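Long-range contact in hypothetical protein SSO2273 (Sulfolobus solfataricus, PDB 2X4H), which probably acts as a metal-dependent, DNA-binding transcriptional repressor of the DtxR/MntR family that works as a dimer: residues V87-L92 with S129-G134. Numbering follows the deposited sequence.
Sequences VIEILL and SYCPHG. With ZN (zinc ion), chain N; ZN (zinc ion), chain M.
E89 of helix 72-94 meets C131 and H133 of the loop after helix 115-124 at a pair of zinc ions. Its carboxylate bridges them: OE1 of E89 binds the zinc of chain N at 1.9 Å, and OE2 of E89 binds that of chain M at 2.1 Å. The extended side chain carries the carboxylate to the loop. SG of C131 (2.4 Å) and ND1 of H133 (2.2 Å) complete the protein ligands of the chain N zinc, and one water bridges the two zincs. H85 and C103 hold the chain M zinc. OE1 of E89 lies at the ring edge of H133, near its plane, with carboxylate and ring planes 44° apart; OE1 of E89 and ND1 of H133, 3.1 Å apart, are fellow ligands of one zinc and not hydrogen-bonded.

A type I turn from C131 to G134 brings both loop ligands to one metal, closed by the backbone hydrogen bond from G134 N to C131 O. A weak bond from H133 N to C131 SG (3.3 Å) adds to it.

Apolar packing is slight: CG1 of I90 rests 4.2 Å from CD of P132, while CD1 of I90 lies 3.5 Å from O of Y130.

Between 87-92 and 129-134 the polar link is made through the metal, so zinc occupancy probably helps order this loop.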
loop_
_atom_site.group_PDB
_atom_site.type_symbol
_atom_site.label_atom_id
_atom_site.label_comp_id
_atom_site.label_asym_id
_atom_site.label_seq_id
_atom_site.Cartn_x
_atom_site.Cartn_y
_atom_site.Cartn_z
ATOM N N VAL C 87 24.342 -6.832 -10.357
ATOM C CA VAL C 87 24.983 -8.062 -9.914
ATOM C C VAL C 87 24.417 -9.278 -10.667
ATOM O O VAL C 87 25.179 -10.118 -11.144
ATOM C CB VAL C 87 24.864 -8.239 -8.393
ATOM C CG1 VAL C 87 25.306 -9.636 -7.969
ATOM C CG2 VAL C 87 25.671 -7.136 -7.669
ATOM N N ILE C 88 23.095 -9.373 -10.795
ATOM C CA ILE C 88 22.497 -10.445 -11.593
ATOM C C ILE C 88 23.001 -10.402 -13.039
ATOM O O ILE C 88 23.372 -11.435 -13.583
ATOM C CB ILE C 88 20.959 -10.417 -11.543
ATOM C CG1 ILE C 88 20.462 -11.048 -10.241
ATOM C CG2 ILE C 88 20.363 -11.231 -12.704
ATOM C CD1 ILE C 88 19.058 -10.674 -9.897
ATOM N N GLU C 89 23.069 -9.219 -13.647
ATOM C CA GLU C 89 23.558 -9.122 -15.014
ATOM C C GLU C 89 24.920 -9.772 -15.182
ATOM O O GLU C 89 25.159 -10.445 -16.175
ATOM C CB GLU C 89 23.713 -7.676 -15.471
ATOM C CG GLU C 89 22.446 -6.967 -15.716
ATOM C CD GLU C 89 22.619 -5.718 -16.567
ATOM O OE1 GLU C 89 23.668 -5.016 -16.452
ATOM O OE2 GLU C 89 21.656 -5.421 -17.319
ATOM N N ILE C 90 25.819 -9.517 -14.230
ATOM C CA ILE C 90 27.163 -10.057 -14.273
ATOM C C ILE C 90 27.154 -11.571 -14.210
ATOM O O ILE C 90 27.875 -12.223 -14.979
ATOM C CB ILE C 90 28.070 -9.491 -13.162
ATOM C CG1 ILE C 90 28.440 -8.040 -13.492
ATOM C CG2 ILE C 90 29.382 -10.323 -13.023
ATOM C CD1 ILE C 90 29.183 -7.303 -12.405
ATOM N N LEU C 91 26.350 -12.129 -13.299
ATOM C CA LEU C 91 26.191 -13.588 -13.220
ATOM C C LEU C 91 25.736 -14.115 -14.570
ATOM O O LEU C 91 26.273 -15.104 -15.053
ATOM C CB LEU C 91 25.201 -14.016 -12.123
ATOM C CG LEU C 91 24.798 -15.498 -12.106
ATOM C CD1 LEU C 91 25.987 -16.382 -11.804
ATOM C CD2 LEU C 91 23.614 -15.726 -11.106
ATOM N N LEU C 92 24.772 -13.446 -15.187
ATOM C CA LEU C 92 24.152 -13.958 -16.404
ATOM C C LEU C 92 25.119 -13.908 -17.578
ATOM O O LEU C 92 25.222 -14.870 -18.359
ATOM C CB LEU C 92 22.843 -13.222 -16.701
ATOM C CG LEU C 92 21.733 -13.395 -15.656
ATOM C CD1 LEU C 92 20.457 -12.745 -16.125
ATOM C CD2 LEU C 92 21.476 -14.867 -15.315
ATOM N N SER C 129 32.565 -3.610 -9.587
ATOM C CA SER C 129 32.237 -2.168 -9.539
ATOM C C SER C 129 31.232 -1.675 -10.583
ATOM O O SER C 129 30.592 -0.661 -10.390
ATOM C CB SER C 129 33.508 -1.361 -9.710
ATOM O OG SER C 129 34.355 -1.604 -8.624
ATOM N N TYR C 130 31.166 -2.356 -11.718
ATOM C CA TYR C 130 30.360 -1.904 -12.840
ATOM C C TYR C 130 29.707 -3.088 -13.523
ATOM O O TYR C 130 30.309 -4.170 -13.610
ATOM C CB TYR C 130 31.245 -1.214 -13.872
ATOM C CG TYR C 130 31.809 0.120 -13.461
ATOM C CD1 TYR C 130 31.142 1.286 -13.744
ATOM C CD2 TYR C 130 33.039 0.206 -12.834
ATOM C CE1 TYR C 130 31.656 2.502 -13.387
ATOM C CE2 TYR C 130 33.556 1.402 -12.473
ATOM C CZ TYR C 130 32.874 2.553 -12.757
ATOM O OH TYR C 130 33.421 3.752 -12.382
ATOM N N CYS C 131 28.514 -2.866 -14.059
ATOM C CA CYS C 131 27.801 -3.889 -14.816
ATOM C C CYS C 131 28.382 -3.936 -16.220
ATOM O O CYS C 131 29.244 -3.126 -16.556
ATOM C CB CYS C 131 26.294 -3.588 -14.825
ATOM S SG CYS C 131 25.742 -2.344 -16.008
ATOM N N PRO C 132 27.944 -4.893 -17.043
ATOM C CA PRO C 132 28.470 -5.004 -18.415
ATOM C C PRO C 132 28.112 -3.829 -19.353
ATOM O O PRO C 132 28.691 -3.729 -20.432
ATOM C CB PRO C 132 27.830 -6.284 -18.932
ATOM C CG PRO C 132 27.338 -6.996 -17.718
ATOM C CD PRO C 132 26.932 -5.927 -16.781
ATOM N N HIS C 133 27.171 -2.966 -18.954
ATOM C CA HIS C 133 26.882 -1.725 -19.691
ATOM C C HIS C 133 27.765 -0.577 -19.193
ATOM O O HIS C 133 27.654 0.533 -19.688
ATOM C CB HIS C 133 25.370 -1.369 -19.595
ATOM C CG HIS C 133 24.497 -2.499 -20.027
ATOM N ND1 HIS C 133 24.049 -3.463 -19.149
ATOM C CD2 HIS C 133 24.096 -2.893 -21.258
ATOM C CE1 HIS C 133 23.403 -4.397 -19.821
ATOM N NE2 HIS C 133 23.401 -4.066 -21.100
ATOM N N GLY C 134 28.634 -0.841 -18.216
ATOM C CA GLY C 134 29.545 0.176 -17.690
ATOM C C GLY C 134 28.902 1.144 -16.704
ATOM O O GLY C 134 29.330 2.302 -16.595
HETATM ZN ZN ZN N . 23.783 -3.215 -17.024
HETATM ZN ZN ZN M . 20.636 -3.602 -17.236
HETATM O O HOH W 1 21.780 -1.896 -16.390
#